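Local coordinates for protein acylneuraminate lyase (Mycoplasma synoviae, PDB 4N4P) that belongs to the dihydrodipicolinate synthetase family of TIM-barrel proteins and assembles from four chains, at residues P17-K20 with L24-A27; V33-E38 with H264-G269; A268-T271 with W276-E279. All coordinates share one frame; numbering follows the deposited sequence.

Contact 1: P17-K20 with L24-A27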
loop_
_atom_site.group_PDB
_atom_site.type_symbol
_atom_site.label_atom_id
_atom_site.label_comp_id
_atom_site.label_asym_id
_atom_site.label_seq_id
_atom_site.Cartn_x
_atom_site.Cartn_y
_atom_site.Cartn_z
ATOM N N PRO A 17 -4.227 19.732 28.552
ATOM C CA PRO A 17 -4.960 20.991 28.445
ATOM C C PRO A 17 -4.118 22.190 28.025
ATOM O O PRO A 17 -3.051 22.441 28.585
ATOM C CB PRO A 17 -5.514 21.187 29.862
ATOM C CG PRO A 17 -5.708 19.782 30.326
ATOM C CD PRO A 17 -4.404 19.148 29.891
ATOM N N PHE A 18 -4.595 22.912 27.017
ATOM C CA PHE A 18 -3.992 24.196 26.676
ATOM C C PHE A 18 -5.065 25.256 26.709
ATOM O O PHE A 18 -6.231 24.967 26.476
ATOM C CB PHE A 18 -3.400 24.184 25.263
ATOM C CG PHE A 18 -2.392 23.094 25.017
ATOM C CD1 PHE A 18 -1.141 23.118 25.628
ATOM C CD2 PHE A 18 -2.691 22.057 24.137
ATOM C CE1 PHE A 18 -0.211 22.109 25.375
ATOM C CE2 PHE A 18 -1.774 21.061 23.870
ATOM C CZ PHE A 18 -0.534 21.072 24.502
ATOM N N THR A 19 -4.668 26.493 26.990
ATOM C CA THR A 19 -5.597 27.623 26.917
ATOM C C THR A 19 -5.934 27.884 25.466
ATOM O O THR A 19 -5.241 27.413 24.571
ATOM C CB THR A 19 -4.980 28.910 27.536
ATOM O OG1 THR A 19 -3.874 29.318 26.746
ATOM C CG2 THR A 19 -4.499 28.624 28.960
ATOM N N LYS A 20 -7.006 28.636 25.225
ATOM C CA LYS A 20 -7.380 28.986 23.857
ATOM C C LYS A 20 -6.220 29.564 23.082
ATOM O O LYS A 20 -6.077 29.300 21.886
ATOM C CB LYS A 20 -8.532 29.980 23.832
ATOM C CG LYS A 20 -9.869 29.394 24.170
ATOM C CD LYS A 20 -10.955 30.462 24.018
ATOM C CE LYS A 20 -12.320 29.925 24.417
ATOM N NZ LYS A 20 -13.143 29.644 23.217
ATOM N N LEU A 24 0.309 26.142 27.972
ATOM C CA LEU A 24 -0.001 25.002 28.848
ATOM C C LEU A 24 -0.926 25.439 29.977
ATOM O O LEU A 24 -0.612 26.394 30.722
ATOM C CB LEU A 24 1.271 24.387 29.442
ATOM C CG LEU A 24 1.048 23.149 30.310
ATOM C CD1 LEU A 24 0.422 22.018 29.486
ATOM C CD2 LEU A 24 2.376 22.717 30.902
ATOM N N HIS A 25 -2.066 24.769 30.112
ATOM C CA HIS A 25 -3.007 25.104 31.181
ATOM C C HIS A 25 -2.803 24.207 32.413
ATOM O O HIS A 25 -3.381 23.117 32.521
ATOM C CB HIS A 25 -4.451 25.081 30.686
ATOM C CG HIS A 25 -5.435 25.568 31.702
ATOM N ND1 HIS A 25 -5.193 26.666 32.504
ATOM C CD2 HIS A 25 -6.663 25.120 32.035
ATOM C CE1 HIS A 25 -6.227 26.856 33.305
ATOM N NE2 HIS A 25 -7.135 25.933 33.036
ATOM N N LYS A 26 -1.951 24.682 33.321
ATOM C CA LYS A 26 -1.427 23.860 34.406
ATOM C C LYS A 26 -2.528 23.369 35.323
ATOM O O LYS A 26 -2.542 22.188 35.647
ATOM C CB LYS A 26 -0.340 24.609 35.203
ATOM C CG LYS A 26 0.768 25.147 34.330
ATOM C CD LYS A 26 2.093 25.136 35.078
ATOM C CE LYS A 26 3.046 26.206 34.619
ATOM N NZ LYS A 26 3.255 27.148 35.758
ATOM N N ALA A 27 -3.463 24.248 35.703
ATOM C CA ALA A 27 -4.580 23.858 36.567
ATOM C C ALA A 27 -5.452 22.816 35.888
ATOM O O ALA A 27 -6.046 21.954 36.551
ATOM C CB ALA A 27 -5.435 25.092 36.959
#
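In this TIM barrel, the loop from strand 9-12 to helix 26-39, the first beta-alpha connection, doubles back on itself, so that Pro17, Phe18 and Thr19 meet Leu24 and His25. A single beta bridge pairs Phe18 with Leu24, their CA atoms 4.6 Å apart. Its one hydrogen bond runs from His25 N to Pro17 O, at 3.0 Å and 165° at the hydrogen. Leu24 CD1 lies 3.6 Å from the same Pro17 O and also touches Phe18 CE1 at 4.2 Å, while Leu24 CA sits at the edge of the Phe18 ring. The Leu24 side chain also packs on Asp61 and Val65 of helix 59-73. His25 is the N-cap residue of helix 26-39. The backbone directs its CB toward Pro17 and Thr19; with CG anti to the backbone N (chi1 -173°) the ring lies beside the threonine methyl, His25 ND1 4.1 Å from Thr19 CG2. At the other side of the imidazole, NE2 is hydrogen-bonded to Asp267. Thr19 OG1 is engaged within the turn, by Asp21 and Lys23 N. The Thr19 and His25 side chains cross at about a right angle, Thr19 CG2 lying 3.9 Å from His25 CB.

Contact 2: V33-E38 with H264-G269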
loop_
_atom_site.group_PDB
_atom_site.type_symbol
_atom_site.label_atom_id
_atom_site.label_comp_id
_atom_site.label_asym_id
_atom_site.label_seq_id
_atom_site.Cartn_x
_atom_site.Cartn_y
_atom_site.Cartn_z
ATOM N N VAL A 33 -6.667 14.910 35.423
ATOM C CA VAL A 33 -6.236 13.734 36.211
ATOM C C VAL A 33 -7.335 13.315 37.191
ATOM O O VAL A 33 -7.727 12.138 37.240
ATOM C CB VAL A 33 -4.863 13.960 36.919
ATOM C CG1 VAL A 33 -4.517 12.775 37.898
ATOM C CG2 VAL A 33 -3.748 14.120 35.896
ATOM N N ASN A 34 -7.871 14.267 37.969
ATOM C CA ASN A 34 -8.951 13.927 38.891
ATOM C C ASN A 34 -10.166 13.337 38.196
ATOM O O ASN A 34 -10.785 12.417 38.714
ATOM C CB ASN A 34 -9.381 15.141 39.734
ATOM C CG ASN A 34 -8.290 15.638 40.688
ATOM O OD1 ASN A 34 -7.314 14.949 41.004
ATOM N ND2 ASN A 34 -8.485 16.864 41.181
ATOM N N PHE A 35 -10.536 13.885 37.037
ATOM C CA PHE A 35 -11.672 13.378 36.275
ATOM C C PHE A 35 -11.425 11.903 35.896
ATOM O O PHE A 35 -12.296 11.036 36.087
ATOM C CB PHE A 35 -11.874 14.251 35.021
ATOM C CG PHE A 35 -12.959 13.767 34.098
ATOM C CD1 PHE A 35 -14.297 13.892 34.444
ATOM C CD2 PHE A 35 -12.622 13.212 32.851
ATOM C CE1 PHE A 35 -15.305 13.466 33.563
ATOM C CE2 PHE A 35 -13.603 12.792 31.979
ATOM C CZ PHE A 35 -14.949 12.922 32.329
ATOM N N LEU A 36 -10.219 11.613 35.428
ATOM C CA LEU A 36 -9.877 10.247 35.003
ATOM C C LEU A 36 -9.897 9.273 36.182
ATOM O O LEU A 36 -10.463 8.174 36.103
ATOM C CB LEU A 36 -8.511 10.225 34.311
ATOM C CG LEU A 36 -8.464 11.046 33.010
ATOM C CD1 LEU A 36 -7.076 10.991 32.364
ATOM C CD2 LEU A 36 -9.549 10.507 32.057
ATOM N N VAL A 37 -9.284 9.684 37.286
ATOM C CA VAL A 37 -9.232 8.839 38.476
ATOM C C VAL A 37 -10.611 8.700 39.112
ATOM O O VAL A 37 -11.032 7.597 39.433
ATOM C CB VAL A 37 -8.229 9.408 39.516
ATOM C CG1 VAL A 37 -8.261 8.593 40.850
ATOM C CG2 VAL A 37 -6.790 9.448 38.916
ATOM N N GLU A 38 -11.311 9.818 39.302
ATOM C CA GLU A 38 -12.495 9.815 40.180
ATOM C C GLU A 38 -13.799 9.552 39.467
ATOM O O GLU A 38 -14.711 8.958 40.047
ATOM C CB GLU A 38 -12.579 11.142 40.956
ATOM C CG GLU A 38 -11.345 11.418 41.793
ATOM C CD GLU A 38 -11.184 12.895 42.180
ATOM O OE1 GLU A 38 -12.166 13.665 42.113
ATOM O OE2 GLU A 38 -10.055 13.290 42.531
ATOM N N HIS A 264 -18.466 18.339 30.922
ATOM C CA HIS A 264 -18.612 17.728 32.252
ATOM C C HIS A 264 -17.973 18.580 33.365
ATOM O O HIS A 264 -17.719 18.067 34.470
ATOM C CB HIS A 264 -18.021 16.324 32.245
ATOM C CG HIS A 264 -18.858 15.343 31.494
ATOM N ND1 HIS A 264 -18.878 15.279 30.116
ATOM C CD2 HIS A 264 -19.744 14.421 31.929
ATOM C CE1 HIS A 264 -19.729 14.341 29.735
ATOM N NE2 HIS A 264 -20.266 13.805 30.817
ATOM N N GLY A 265 -17.714 19.849 33.039
ATOM C CA GLY A 265 -17.175 20.867 33.980
ATOM C C GLY A 265 -15.678 20.760 34.254
ATOM O O GLY A 265 -15.163 21.335 35.248
ATOM N N VAL A 266 -14.977 20.013 33.399
ATOM C CA VAL A 266 -13.541 19.791 33.554
ATOM C C VAL A 266 -12.797 20.805 32.683
ATOM O O VAL A 266 -13.055 20.917 31.490
ATOM C CB VAL A 266 -13.147 18.331 33.146
ATOM C CG1 VAL A 266 -11.638 18.085 33.310
ATOM C CG2 VAL A 266 -13.943 17.320 33.969
ATOM N N ASP A 267 -11.880 21.541 33.288
ATOM C CA ASP A 267 -11.144 22.599 32.601
ATOM C C ASP A 267 -10.062 22.001 31.694
ATOM O O ASP A 267 -8.866 22.252 31.868
ATOM C CB ASP A 267 -10.548 23.552 33.654
ATOM C CG ASP A 267 -10.205 24.934 33.112
ATOM O OD1 ASP A 267 -10.505 25.263 31.946
ATOM O OD2 ASP A 267 -9.637 25.733 33.907
ATOM N N ALA A 268 -10.496 21.230 30.692
ATOM C CA ALA A 268 -9.600 20.492 29.820
ATOM C C ALA A 268 -8.973 21.315 28.704
ATOM O O ALA A 268 -8.070 20.835 28.015
ATOM C CB ALA A 268 -10.335 19.267 29.220
ATOM N N GLY A 269 -9.471 22.535 28.496
ATOM C CA GLY A 269 -8.865 23.454 27.532
ATOM C C GLY A 269 -9.029 23.046 26.083
ATOM O O GLY A 269 -10.022 22.411 25.721
#
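Phe35 and Val266 meet with their side chains at about a right angle, and one methyl does the touching. Val266 CG2 comes obliquely to the phenyl ring, closest to Phe35 CD1 at 3.5 Å and next to Phe35 CG at 3.7 Å; it also lies against Phe35 CB at 3.8 Å, so the methyl touches both the ring and its CB. Phe35 CG stands anti to its own amide nitrogen (chi1 176°), which carries the ring out from helix 26-39 toward the chain that follows helix 253-263. Farther along the ring, His264 crosses at a slant and offers its CB, 4.2 Å from Phe35 CE1. The imidazole itself is directed back to its own helix, ND1 being hydrogen-bonded to Ile260 O. The contact is entirely apolar, and Met261 of helix 253-263 packs on both Phe35 and Val266, extending the patch. Gly265 lets the chain turn between the two touching residues with a positive phi of 78°. It is the C-prime residue of a Schellman motif, with Val266 N bonded to Met261 O and Gly265 N to Arg262 O. The arrangement thus joins the first helix of a TIM barrel to a helix C-terminus closed by a Schellman motif, in the region that follows the eighth barrel strand.

Contact 3: A268-T271 with W276-E279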
loop_
_atom_site.group_PDB
_atom_site.type_symbol
_atom_site.label_atom_id
_atom_site.label_comp_id
_atom_site.label_asym_id
_atom_site.label_seq_id
_atom_site.Cartn_x
_atom_site.Cartn_y
_atom_site.Cartn_z
ATOM N N ALA A 268 -10.496 21.230 30.692
ATOM C CA ALA A 268 -9.600 20.492 29.820
ATOM C C ALA A 268 -8.973 21.315 28.704
ATOM O O ALA A 268 -8.070 20.835 28.015
ATOM C CB ALA A 268 -10.335 19.267 29.220
ATOM N N GLY A 269 -9.471 22.535 28.496
ATOM C CA GLY A 269 -8.865 23.454 27.532
ATOM C C GLY A 269 -9.029 23.046 26.083
ATOM O O GLY A 269 -10.022 22.411 25.721
ATOM N N TYR A 270 -8.078 23.466 25.256
ATOM C CA TYR A 270 -8.147 23.313 23.800
ATOM C C TYR A 270 -6.905 22.648 23.243
ATOM O O TYR A 270 -5.889 22.497 23.937
ATOM C CB TYR A 270 -8.399 24.690 23.128
ATOM C CG TYR A 270 -9.728 25.270 23.591
ATOM C CD1 TYR A 270 -10.879 25.088 22.835
ATOM C CD2 TYR A 270 -9.849 25.910 24.833
ATOM C CE1 TYR A 270 -12.111 25.564 23.265
ATOM C CE2 TYR A 270 -11.087 26.382 25.281
ATOM C CZ TYR A 270 -12.205 26.206 24.484
ATOM O OH TYR A 270 -13.426 26.675 24.908
ATOM N N THR A 271 -6.985 22.249 21.982
ATOM C CA THR A 271 -5.829 21.750 21.258
ATOM C C THR A 271 -4.942 22.900 20.838
ATOM O O THR A 271 -5.388 24.038 20.804
ATOM C CB THR A 271 -6.247 20.944 20.009
ATOM O OG1 THR A 271 -7.013 21.769 19.111
ATOM C CG2 THR A 271 -7.099 19.752 20.445
ATOM N N TRP A 276 -7.256 21.709 14.071
ATOM C CA TRP A 276 -8.393 22.556 13.751
ATOM C C TRP A 276 -9.090 23.037 15.019
ATOM O O TRP A 276 -9.400 22.238 15.916
ATOM C CB TRP A 276 -9.383 21.787 12.883
ATOM C CG TRP A 276 -10.460 22.673 12.329
ATOM C CD1 TRP A 276 -11.723 22.858 12.828
ATOM C CD2 TRP A 276 -10.347 23.527 11.189
ATOM N NE1 TRP A 276 -12.410 23.774 12.053
ATOM C CE2 TRP A 276 -11.588 24.193 11.037
ATOM C CE3 TRP A 276 -9.319 23.786 10.269
ATOM C CZ2 TRP A 276 -11.833 25.106 9.991
ATOM C CZ3 TRP A 276 -9.555 24.702 9.234
ATOM C CH2 TRP A 276 -10.815 25.341 9.103
ATOM N N ARG A 277 -9.320 24.348 15.100
ATOM C CA ARG A 277 -10.145 24.916 16.181
ATOM C C ARG A 277 -11.580 25.083 15.707
ATOM O O ARG A 277 -11.832 25.844 14.782
ATOM C CB ARG A 277 -9.573 26.267 16.627
ATOM C CG ARG A 277 -10.368 26.996 17.735
ATOM C CD ARG A 277 -10.302 26.277 19.067
ATOM N NE ARG A 277 -8.930 26.044 19.480
ATOM C CZ ARG A 277 -8.184 26.926 20.140
ATOM N NH1 ARG A 277 -8.671 28.105 20.485
ATOM N NH2 ARG A 277 -6.943 26.614 20.462
ATOM N N TYR A 278 -12.513 24.360 16.323
ATOM C CA TYR A 278 -13.913 24.405 15.901
ATOM C C TYR A 278 -14.605 25.621 16.499
ATOM O O TYR A 278 -14.124 26.195 17.464
ATOM C CB TYR A 278 -14.653 23.122 16.328
ATOM C CG TYR A 278 -14.249 21.903 15.550
ATOM C CD1 TYR A 278 -14.898 21.567 14.361
ATOM C CD2 TYR A 278 -13.188 21.084 15.993
ATOM C CE1 TYR A 278 -14.522 20.457 13.621
ATOM C CE2 TYR A 278 -12.810 19.976 15.267
ATOM C CZ TYR A 278 -13.471 19.657 14.092
ATOM O OH TYR A 278 -13.052 18.560 13.375
ATOM N N GLU A 279 -15.750 26.018 15.955
ATOM C CA GLU A 279 -16.535 27.032 16.669
ATOM C C GLU A 279 -17.047 26.401 17.965
ATOM O O GLU A 279 -17.337 25.193 18.001
ATOM C CB GLU A 279 -17.655 27.626 15.793
ATOM C CG GLU A 279 -17.170 28.194 14.455
ATOM C CD GLU A 279 -16.114 29.308 14.599
ATOM O OE1 GLU A 279 -16.384 30.320 15.292
ATOM O OE2 GLU A 279 -15.012 29.175 14.010
#
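Arg277 meets Thr271 O near the edge of its guanidinium and Tyr270 CB over one face. The polar part is a hydrogen bond from Arg277 NH2 to Thr271 O, 3.0 Å long with 147° at the hydrogen. The nitrogen lies nearly in line with the carbonyl bond (C=O...N 169°), and the oxygen is tilted modestly from the guanidinium plane. The same NH2 also bonds to Lys20 O, so two backbone carbonyls from different loops grip one nitrogen. Arg277 NE, by contrast, is buried with no partner in the model.

The van der Waals part is Tyr270 CB over the guanidinium, where it approaches NH2 to 3.6 Å and CZ of Arg277 to 3.7 Å, offset toward the rim. The arginine chain is bent at both its second and third torsions, which folds its end back over the tyrosine stem. Arg277 CD also passes Tyr270 CD1 at 4.0 Å, obliquely to the ring, and the ring and guanidinium planes are 39° apart. These residues belong to the long connection between helices 253-263 and 280-294 in the C-terminal part of this TIM-barrel chain. A different arginine, Arg262 of helix 253-263, makes a cation-pi contact with the Tyr270 ring.

Thr271 OG1 comes no closer than 4.0 Å to Trp276 O, a carbonyl hydrogen-bonded instead to Gln255. Beside it the chain reaches the subunit boundary, where Trp276 N is bonded to Glu120 of the second subunit and the tryptophan side chain packs on Asn119 of that subunit.

Contact 2 is the buried and purely apolar one, whereas contacts 1 and 3 are partly buried and each turns on a hydrogen bond to a backbone carbonyl, given by a main-chain N-H in contact 1 and by an arginine in contact 3. Contacts 1 and 2 share helix 26-39, one at its N-terminal start and one farther along, and the His25-Asp267 bond ties them together. Contacts 2 and 3 share Ala268 and Gly269 in the connection after helix 253-263. Contact 1 meets contact 3 through Phe18 O and Tyr270 N, 2.7 Å apart. Among the three, contact 3 alone touches another subunit.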